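Local coordinates for periplasmic sugar-binding domain protein (PDB 3H75) that probably binds a carbohydrate in the periplasm, as a two-domain solute-binding protein of the bacterial solute-binding protein 2 family, at residues Gly145-Ala150 against Tyr203-Leu208; Gln195-Leu200 against Met221-Glu226; Tyr65-Asn70 against Trp268-Leu273. All blocks are in the same frame, centred on the assembly; numbering follows the deposited sequence.

Contact 1: residues Gly145-Ala150 against Tyr203-Leu208; sequences GIELLA and YPKTQL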
loop_
_atom_site.group_PDB
_atom_site.type_symbol
_atom_site.label_atom_id
_atom_site.label_comp_id
_atom_site.label_asym_id
_atom_site.label_seq_id
_atom_site.Cartn_x
_atom_site.Cartn_y
_atom_site.Cartn_z
ATOM N N GLY A 145 -11.982 -24.096 -17.752
ATOM C CA GLY A 145 -11.269 -23.494 -16.648
ATOM C C GLY A 145 -11.216 -22.002 -16.897
ATOM O O GLY A 145 -11.575 -21.534 -17.975
ATOM N N ILE A 146 -10.794 -21.250 -15.891
ATOM C CA ILE A 146 -10.657 -19.805 -16.010
ATOM C C ILE A 146 -9.170 -19.570 -15.796
ATOM O O ILE A 146 -8.688 -19.602 -14.665
ATOM C CB ILE A 146 -11.457 -19.063 -14.915
ATOM C CG1 ILE A 146 -12.956 -19.295 -15.115
ATOM C CG2 ILE A 146 -11.142 -17.568 -14.960
ATOM C CD1 ILE A 146 -13.826 -18.696 -14.008
ATOM N N GLU A 147 -8.437 -19.337 -16.881
ATOM C CA GLU A 147 -7.001 -19.142 -16.768
ATOM C C GLU A 147 -6.625 -17.759 -16.273
ATOM O O GLU A 147 -7.167 -16.745 -16.714
ATOM C CB GLU A 147 -6.325 -19.495 -18.093
ATOM C CG GLU A 147 -6.589 -20.964 -18.435
ATOM C CD GLU A 147 -5.605 -21.564 -19.415
ATOM O OE1 GLU A 147 -4.639 -20.879 -19.804
ATOM O OE2 GLU A 147 -5.805 -22.742 -19.790
ATOM N N LEU A 148 -5.682 -17.755 -15.337
ATOM C CA LEU A 148 -5.215 -16.553 -14.661
ATOM C C LEU A 148 -3.704 -16.362 -14.674
ATOM O O LEU A 148 -2.945 -17.326 -14.588
ATOM C CB LEU A 148 -5.668 -16.627 -13.200
ATOM C CG LEU A 148 -5.027 -15.692 -12.171
ATOM C CD1 LEU A 148 -5.663 -14.316 -12.248
ATOM C CD2 LEU A 148 -5.226 -16.288 -10.777
ATOM N N LEU A 149 -3.282 -15.104 -14.779
ATOM C CA LEU A 149 -1.870 -14.750 -14.715
ATOM C C LEU A 149 -1.783 -13.826 -13.509
ATOM O O LEU A 149 -2.698 -13.034 -13.268
ATOM C CB LEU A 149 -1.410 -13.986 -15.965
ATOM C CG LEU A 149 -1.318 -14.792 -17.263
ATOM C CD1 LEU A 149 -0.916 -13.869 -18.414
ATOM C CD2 LEU A 149 -0.292 -15.914 -17.108
ATOM N N ALA A 150 -0.707 -13.934 -12.741
ATOM C CA ALA A 150 -0.538 -13.071 -11.578
ATOM C C ALA A 150 0.817 -12.380 -11.593
ATOM O O ALA A 150 1.843 -13.000 -11.865
ATOM C CB ALA A 150 -0.700 -13.872 -10.293
ATOM N N TYR A 203 -0.076 -18.058 -22.977
ATOM C CA TYR A 203 -1.347 -18.478 -22.388
ATOM C C TYR A 203 -2.489 -17.620 -22.919
ATOM O O TYR A 203 -3.039 -16.780 -22.205
ATOM C CB TYR A 203 -1.274 -18.353 -20.864
ATOM C CG TYR A 203 -0.138 -19.132 -20.241
ATOM C CD1 TYR A 203 -0.159 -20.526 -20.212
ATOM C CD2 TYR A 203 0.961 -18.476 -19.682
ATOM C CE1 TYR A 203 0.882 -21.248 -19.644
ATOM C CE2 TYR A 203 2.010 -19.192 -19.108
ATOM C CZ TYR A 203 1.962 -20.578 -19.093
ATOM O OH TYR A 203 2.994 -21.295 -18.534
ATOM N N PRO A 204 -2.867 -17.820 -24.189
ATOM C CA PRO A 204 -3.948 -17.047 -24.801
ATOM C C PRO A 204 -5.334 -17.242 -24.180
ATOM O O PRO A 204 -6.227 -16.421 -24.392
ATOM C CB PRO A 204 -3.896 -17.488 -26.266
ATOM C CG PRO A 204 -3.418 -18.897 -26.165
ATOM C CD PRO A 204 -2.314 -18.799 -25.143
ATOM N N LYS A 205 -5.521 -18.322 -23.427
ATOM C CA LYS A 205 -6.818 -18.569 -22.803
ATOM C C LYS A 205 -6.991 -17.716 -21.550
ATOM O O LYS A 205 -8.075 -17.666 -20.968
ATOM C CB LYS A 205 -6.972 -20.052 -22.447
ATOM C CG LYS A 205 -6.722 -20.976 -23.629
ATOM C CD LYS A 205 -7.036 -22.427 -23.303
ATOM C CE LYS A 205 -8.532 -22.648 -23.197
ATOM N NZ LYS A 205 -8.867 -24.095 -23.099
ATOM N N THR A 206 -5.922 -17.039 -21.146
ATOM C CA THR A 206 -5.985 -16.187 -19.962
ATOM C C THR A 206 -7.152 -15.209 -20.065
ATOM O O THR A 206 -7.319 -14.530 -21.084
ATOM C CB THR A 206 -4.679 -15.373 -19.774
ATOM O OG1 THR A 206 -3.580 -16.268 -19.569
ATOM C CG2 THR A 206 -4.800 -14.434 -18.560
ATOM N N GLN A 207 -7.969 -15.147 -19.016
ATOM C CA GLN A 207 -9.102 -14.229 -18.992
ATOM C C GLN A 207 -8.970 -13.262 -17.826
ATOM O O GLN A 207 -9.637 -12.233 -17.797
ATOM C CB GLN A 207 -10.424 -14.979 -18.842
ATOM C CG GLN A 207 -10.744 -15.923 -19.976
ATOM C CD GLN A 207 -12.108 -16.547 -19.812
ATOM O OE1 GLN A 207 -13.130 -15.932 -20.126
ATOM N NE2 GLN A 207 -12.136 -17.768 -19.299
ATOM N N LEU A 208 -8.123 -13.607 -16.859
ATOM C CA LEU A 208 -7.936 -12.757 -15.685
ATOM C C LEU A 208 -6.471 -12.463 -15.406
ATOM O O LEU A 208 -5.623 -13.344 -15.530
ATOM C CB LEU A 208 -8.526 -13.422 -14.440
ATOM C CG LEU A 208 -10.007 -13.793 -14.429
ATOM C CD1 LEU A 208 -10.309 -14.533 -13.121
ATOM C CD2 LEU A 208 -10.869 -12.544 -14.578
HETATM O O HOH W 1 -9.677 -19.158 -19.384
HETATM O O HOH W 2 -13.367 -20.068 -20.073
HETATM O O HOH W 3 -3.743 -20.402 -22.396
HETATM O O HOH W 4 -8.511 -23.924 -19.772
#
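Leu149 crosses Thr206 at about a right angle. Its CG lies 3.6 Å from Thr206 OG1, and the methyl CG2 of Thr206 packs against the same carbon. Further out, Leu149 CD2 meets CD2 of the Tyr203 ring obliquely at 3.8 Å. The pose of Thr206 is set by its own turn. OG1 stands beside the backbone N (chi1 -62°) and donates to a lone pair of Tyr203 O at 2.7 Å. That oxygen also takes Thr206 N, across a type I turn that leads out of helix 189-202. An alanine here removes OG1 and CG2 and would probably weaken the turn and thin the packing on Leu149. Both segments open neighbouring parallel strands in the central sheet of one alpha/beta domain of the periplasmic binding protein fold. Glu147 O is gripped twice, by Gln207 N at 2.9 Å and by Leu208 N at 3.3 Å. Leu149 N returns a bond to Leu208 O at 3.0 Å. Leu208 CD1 touches Ile146 CG2 at 3.6 Å, while Leu148 CD1 rests on Leu208 CB. The Glu147 side chain crosses Lys205 obliquely, OE1 3.6 Å from Lys205 CB. OE1 forms a salt bridge with Arg180, and a water links it to Lys205 N.

Contact 2: residues Gln195-Leu200 against Met221-Glu226; sequences QAQQLL and MQAARE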
loop_
_atom_site.group_PDB
_atom_site.type_symbol
_atom_site.label_atom_id
_atom_site.label_comp_id
_atom_site.label_asym_id
_atom_site.label_seq_id
_atom_site.Cartn_x
_atom_site.Cartn_y
_atom_site.Cartn_z
ATOM N N GLN A 195 7.152 -9.002 -19.248
ATOM C CA GLN A 195 6.722 -10.332 -18.843
ATOM C C GLN A 195 5.369 -10.675 -19.467
ATOM O O GLN A 195 5.153 -11.806 -19.910
ATOM C CB GLN A 195 6.638 -10.413 -17.312
ATOM C CG GLN A 195 7.978 -10.223 -16.603
ATOM C CD GLN A 195 7.841 -10.089 -15.091
ATOM O OE1 GLN A 195 7.047 -9.286 -14.598
ATOM N NE2 GLN A 195 8.625 -10.864 -14.350
ATOM N N ALA A 196 4.468 -9.693 -19.510
ATOM C CA ALA A 196 3.133 -9.887 -20.071
ATOM C C ALA A 196 3.168 -10.177 -21.565
ATOM O O ALA A 196 2.374 -10.970 -22.066
ATOM C CB ALA A 196 2.258 -8.663 -19.798
ATOM N N GLN A 197 4.083 -9.532 -22.281
ATOM C CA GLN A 197 4.188 -9.766 -23.717
ATOM C C GLN A 197 4.384 -11.250 -23.982
ATOM O O GLN A 197 3.799 -11.811 -24.904
ATOM C CB GLN A 197 5.374 -9.006 -24.309
ATOM C CG GLN A 197 5.192 -7.507 -24.424
ATOM C CD GLN A 197 6.379 -6.851 -25.103
ATOM O OE1 GLN A 197 7.507 -6.936 -24.621
ATOM N NE2 GLN A 197 6.129 -6.197 -26.233
ATOM N N GLN A 198 5.218 -11.877 -23.162
ATOM C CA GLN A 198 5.510 -13.295 -23.308
ATOM C C GLN A 198 4.379 -14.173 -22.781
ATOM O O GLN A 198 3.886 -15.055 -23.485
ATOM C CB GLN A 198 6.805 -13.634 -22.572
ATOM C CG GLN A 198 8.009 -12.829 -23.034
ATOM C CD GLN A 198 9.246 -13.103 -22.201
ATOM O OE1 GLN A 198 9.712 -14.240 -22.116
ATOM N NE2 GLN A 198 9.784 -12.059 -21.580
ATOM N N LEU A 199 3.967 -13.916 -21.544
ATOM C CA LEU A 199 2.914 -14.698 -20.900
ATOM C C LEU A 199 1.560 -14.706 -21.611
ATOM O O LEU A 199 0.922 -15.756 -21.721
ATOM C CB LEU A 199 2.735 -14.223 -19.452
ATOM C CG LEU A 199 3.935 -14.469 -18.530
ATOM C CD1 LEU A 199 3.737 -13.742 -17.209
ATOM C CD2 LEU A 199 4.117 -15.967 -18.305
ATOM N N LEU A 200 1.111 -13.551 -22.092
ATOM C CA LEU A 200 -0.179 -13.484 -22.768
ATOM C C LEU A 200 -0.167 -14.195 -24.112
ATOM O O LEU A 200 -1.215 -14.586 -24.621
ATOM C CB LEU A 200 -0.620 -12.029 -22.944
ATOM C CG LEU A 200 -1.109 -11.360 -21.657
ATOM C CD1 LEU A 200 -1.356 -9.881 -21.910
ATOM C CD2 LEU A 200 -2.385 -12.051 -21.175
HETATM N N MSE A 221 -1.516 -4.430 -19.284
HETATM C CA MSE A 221 -2.616 -3.999 -20.136
HETATM C C MSE A 221 -2.122 -3.539 -21.500
HETATM O O MSE A 221 -2.778 -3.778 -22.511
HETATM C CB MSE A 221 -3.402 -2.881 -19.454
HETATM C CG MSE A 221 -4.351 -3.390 -18.374
HETATM SE SE MSE A 221 -4.992 -1.999 -17.196
HETATM C CE MSE A 221 -6.107 -1.014 -18.445
ATOM N N GLN A 222 -0.966 -2.885 -21.531
ATOM C CA GLN A 222 -0.418 -2.426 -22.802
ATOM C C GLN A 222 -0.026 -3.634 -23.641
ATOM O O GLN A 222 -0.307 -3.684 -24.837
ATOM C CB GLN A 222 0.806 -1.537 -22.584
ATOM C CG GLN A 222 1.255 -0.826 -23.855
ATOM C CD GLN A 222 2.395 0.139 -23.616
ATOM O OE1 GLN A 222 2.428 0.836 -22.603
ATOM N NE2 GLN A 222 3.331 0.199 -24.559
ATOM N N ALA A 223 0.623 -4.608 -23.011
ATOM C CA ALA A 223 1.031 -5.817 -23.716
ATOM C C ALA A 223 -0.222 -6.492 -24.276
ATOM O O ALA A 223 -0.224 -7.006 -25.395
ATOM C CB ALA A 223 1.765 -6.757 -22.766
ATOM N N ALA A 224 -1.292 -6.476 -23.490
ATOM C CA ALA A 224 -2.554 -7.081 -23.898
ATOM C C ALA A 224 -3.138 -6.404 -25.140
ATOM O O ALA A 224 -3.568 -7.080 -26.078
ATOM C CB ALA A 224 -3.556 -7.019 -22.745
ATOM N N ARG A 225 -3.161 -5.074 -25.145
ATOM C CA ARG A 225 -3.699 -4.335 -26.285
ATOM C C ARG A 225 -2.921 -4.657 -27.559
ATOM O O ARG A 225 -3.501 -4.791 -28.637
ATOM C CB ARG A 225 -3.649 -2.823 -26.025
ATOM C CG ARG A 225 -4.620 -2.325 -24.962
ATOM C CD ARG A 225 -4.722 -0.801 -24.976
ATOM N NE ARG A 225 -3.453 -0.149 -24.656
ATOM C CZ ARG A 225 -3.006 0.059 -23.421
ATOM N NH1 ARG A 225 -3.728 -0.327 -22.377
ATOM N NH2 ARG A 225 -1.835 0.649 -23.228
ATOM N N GLU A 226 -1.606 -4.780 -27.422
ATOM C CA GLU A 226 -0.734 -5.083 -28.549
ATOM C C GLU A 226 -0.993 -6.456 -29.161
ATOM O O GLU A 226 -0.655 -6.698 -30.320
ATOM C CB GLU A 226 0.728 -4.976 -28.113
ATOM C CG GLU A 226 1.245 -3.549 -28.048
ATOM C CD GLU A 226 2.543 -3.424 -27.282
ATOM O OE1 GLU A 226 3.349 -4.378 -27.304
ATOM O OE2 GLU A 226 2.764 -2.361 -26.665
#
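Helix segments 195-200 and 221-226 run in roughly the same direction, crossing at -47° with their axes 8.3 Å apart at closest approach. This is a close approach for two helices, and small side chains allow it. Ala196 and Ala223 both point into the interface and meet methyl to methyl, with CB to CB at 3.6 Å. Ala223 CB also rests against the backbone of the first helix, 3.6 Å from Gln197 N. The aliphatic part of Gln197 flanks the same methyl, its CG 3.9 Å from Ala223 CB. One turn further along, Leu200 packs beside the alanines. Its CG stands beside the backbone N (chi1 -74°), so that CD1 reaches the second helix. There CD1 lies 3.6 Å from Ala224 CA and 3.7 Å from Ala224 CB. A polar pair borders this apolar patch. Gln197 extends beyond CG and brings NE2 to Glu226 OE1 in a weak hydrogen bond of 3.5 Å. The amide and carboxylate planes are turned 80° against each other. Both groups have stronger partners on helix 189-202, just before Gln195: Tyr193 OH bonds Glu226 OE1, and Arg194 bonds Gln197 OE1. Gln222 NE2 adds a weak bond to Glu226 OE2. The carboxylate is thus approached at both oxygens, which would tend to limit its rotation. The two helices are consecutive in the chain, joined through strand 206-211, and they pack side by side on one face of the sheet. They are the helices of successive beta-alpha-beta units of the alpha/beta domain. Helix 189-202 lies over strands 146-152 and 177-184, where Ala196 touches Phe151. Helix 214-226 leans on strand 236-240 through Ala224 and Phe237, and Leu235 touches both Leu200 and Ala224.

Contact 3: residues Tyr65-Asn70 against Trp268-Leu273; sequences YLMLVN and WALVAL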
loop_
_atom_site.group_PDB
_atom_site.type_symbol
_atom_site.label_atom_id
_atom_site.label_comp_id
_atom_site.label_asym_id
_atom_site.label_seq_id
_atom_site.Cartn_x
_atom_site.Cartn_y
_atom_site.Cartn_z
ATOM N N TYR A 65 10.898 10.795 16.853
ATOM C CA TYR A 65 10.445 9.530 16.282
ATOM C C TYR A 65 11.127 9.204 14.960
ATOM O O TYR A 65 11.445 10.098 14.168
ATOM C CB TYR A 65 8.936 9.579 16.020
ATOM C CG TYR A 65 8.089 9.827 17.242
ATOM C CD1 TYR A 65 7.620 8.766 18.013
ATOM C CD2 TYR A 65 7.771 11.127 17.637
ATOM C CE1 TYR A 65 6.852 8.992 19.156
ATOM C CE2 TYR A 65 7.008 11.363 18.779
ATOM C CZ TYR A 65 6.555 10.291 19.531
ATOM O OH TYR A 65 5.818 10.524 20.670
ATOM N N LEU A 66 11.325 7.909 14.729
ATOM C CA LEU A 66 11.907 7.395 13.497
ATOM C C LEU A 66 10.851 6.418 12.981
ATOM O O LEU A 66 10.521 5.440 13.653
ATOM C CB LEU A 66 13.217 6.646 13.782
ATOM C CG LEU A 66 14.311 6.491 12.712
ATOM C CD1 LEU A 66 14.809 5.050 12.718
ATOM C CD2 LEU A 66 13.810 6.892 11.333
HETATM N N MSE A 67 10.297 6.704 11.807
HETATM C CA MSE A 67 9.282 5.847 11.210
HETATM C C MSE A 67 9.879 5.098 10.028
HETATM O O MSE A 67 10.610 5.671 9.230
HETATM C CB MSE A 67 8.100 6.684 10.739
HETATM C CG MSE A 67 6.887 5.864 10.351
HETATM SE SE MSE A 67 5.479 7.032 9.714
HETATM C CE MSE A 67 5.438 8.330 11.110
ATOM N N LEU A 68 9.577 3.813 9.919
ATOM C CA LEU A 68 10.115 3.017 8.825
ATOM C C LEU A 68 9.157 1.905 8.446
ATOM O O LEU A 68 8.324 1.484 9.252
ATOM C CB LEU A 68 11.460 2.398 9.223
ATOM C CG LEU A 68 11.436 1.499 10.467
ATOM C CD1 LEU A 68 12.431 0.352 10.305
ATOM C CD2 LEU A 68 11.747 2.329 11.705
ATOM N N VAL A 69 9.286 1.431 7.212
ATOM C CA VAL A 69 8.450 0.350 6.715
ATOM C C VAL A 69 9.096 -0.963 7.128
ATOM O O VAL A 69 10.319 -1.097 7.106
ATOM C CB VAL A 69 8.336 0.407 5.182
ATOM C CG1 VAL A 69 7.514 -0.762 4.679
ATOM C CG2 VAL A 69 7.697 1.730 4.761
ATOM N N ASN A 70 8.279 -1.936 7.510
ATOM C CA ASN A 70 8.821 -3.213 7.938
ATOM C C ASN A 70 9.267 -4.082 6.767
ATOM O O ASN A 70 8.654 -4.077 5.692
ATOM C CB ASN A 70 7.792 -3.965 8.784
ATOM C CG ASN A 70 8.433 -4.959 9.730
ATOM O OD1 ASN A 70 9.658 -5.053 9.810
ATOM N ND2 ASN A 70 7.610 -5.703 10.459
ATOM N N TRP A 268 -2.172 8.894 9.039
ATOM C CA TRP A 268 -2.800 8.404 10.261
ATOM C C TRP A 268 -1.712 8.135 11.293
ATOM O O TRP A 268 -1.904 8.358 12.486
ATOM C CB TRP A 268 -3.565 7.109 9.990
ATOM C CG TRP A 268 -4.523 7.159 8.838
ATOM C CD1 TRP A 268 -4.843 6.120 8.010
ATOM C CD2 TRP A 268 -5.310 8.278 8.396
ATOM N NE1 TRP A 268 -5.776 6.519 7.084
ATOM C CE2 TRP A 268 -6.080 7.837 7.296
ATOM C CE3 TRP A 268 -5.438 9.609 8.822
ATOM C CZ2 TRP A 268 -6.965 8.680 6.611
ATOM C CZ3 TRP A 268 -6.320 10.446 8.141
ATOM C CH2 TRP A 268 -7.070 9.976 7.047
ATOM N N ALA A 269 -0.570 7.639 10.825
ATOM C CA ALA A 269 0.548 7.346 11.713
ATOM C C ALA A 269 1.003 8.618 12.422
ATOM O O ALA A 269 1.326 8.591 13.610
ATOM C CB ALA A 269 1.711 6.743 10.918
ATOM N N LEU A 270 1.026 9.735 11.701
ATOM C CA LEU A 270 1.455 10.990 12.315
ATOM C C LEU A 270 0.445 11.475 13.350
ATOM O O LEU A 270 0.824 12.108 14.338
ATOM C CB LEU A 270 1.716 12.057 11.245
ATOM C CG LEU A 270 2.953 11.741 10.388
ATOM C CD1 LEU A 270 3.164 12.810 9.340
ATOM C CD2 LEU A 270 4.182 11.639 11.272
ATOM N N VAL A 271 -0.835 11.179 13.138
ATOM C CA VAL A 271 -1.846 11.571 14.117
ATOM C C VAL A 271 -1.553 10.786 15.394
ATOM O O VAL A 271 -1.576 11.338 16.496
ATOM C CB VAL A 271 -3.278 11.221 13.653
ATOM C CG1 VAL A 271 -4.267 11.467 14.791
ATOM C CG2 VAL A 271 -3.655 12.059 12.444
ATOM N N ALA A 272 -1.273 9.495 15.240
ATOM C CA ALA A 272 -0.972 8.641 16.384
ATOM C C ALA A 272 0.299 9.087 17.108
ATOM O O ALA A 272 0.335 9.120 18.344
ATOM C CB ALA A 272 -0.839 7.187 15.937
ATOM N N LEU A 273 1.340 9.429 16.353
ATOM C CA LEU A 273 2.590 9.864 16.969
ATOM C C LEU A 273 2.405 11.218 17.634
ATOM O O LEU A 273 2.966 11.476 18.700
ATOM C CB LEU A 273 3.715 9.925 15.933
ATOM C CG LEU A 273 4.107 8.556 15.369
ATOM C CD1 LEU A 273 5.293 8.711 14.430
ATOM C CD2 LEU A 273 4.449 7.605 16.505
#
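The apolar contacts centre on two side chains, Met67 and Leu273. Met67 is modelled as selenomethionine. Its CG is anti to the backbone N (chi1 -169°), and the chain runs straight out from the strand before bending at the selenium (chi3 -49°). SE comes over Ala269 CB at 4.0 Å. The bend turns CE toward two leucine methyls. Leu270 CD2 is 3.5 Å away, while Leu273 CD1 is only 3.3 Å from CE, tighter than a usual carbon contact. Leu273 then slides past Tyr65, the two side chains running in opposite directions. Its CD2 approaches the ring obliquely, 3.7 Å from CD1 of Tyr65. The two branches of Leu273 divide the work: CD2 lies at the Tyr65 ring and CD1 against Met67 CE. The polar part lies at the end of Tyr65. Its OH is hydrogen-bonded to Asp276, further along the same helix. Here helix 265-277 covers a central strand of the parallel sheet of one domain, next to helix 17-33, which also touches Met67 and Leu270. The chain reaches this helix from strand 257-260 of the other sheet, a return between domains characteristic of type I periplasmic binding proteins.

Overall arrangement
Contacts 1 and 2 belong to one domain, and contact 3 to the other. The centres of contacts 1 and 2 are about 12 Å apart, and they share packing: Leu149 CD1 touches Leu200 CD2 at 3.6 Å. Their segments alternate along the chain. Contact 3 lies on the opposite side of the chain's centre. Its centre is about 40 Å from that of contact 1 and about 38 Å from that of contact 2, with nearest atoms about 21 Å away in both cases. In this family the sugar is generally held between the two domains. A sulfate, probably from the crystallisation liquor, lies about 4 Å from the Tyr203 side chain in contact 1 and is no evidence for that site.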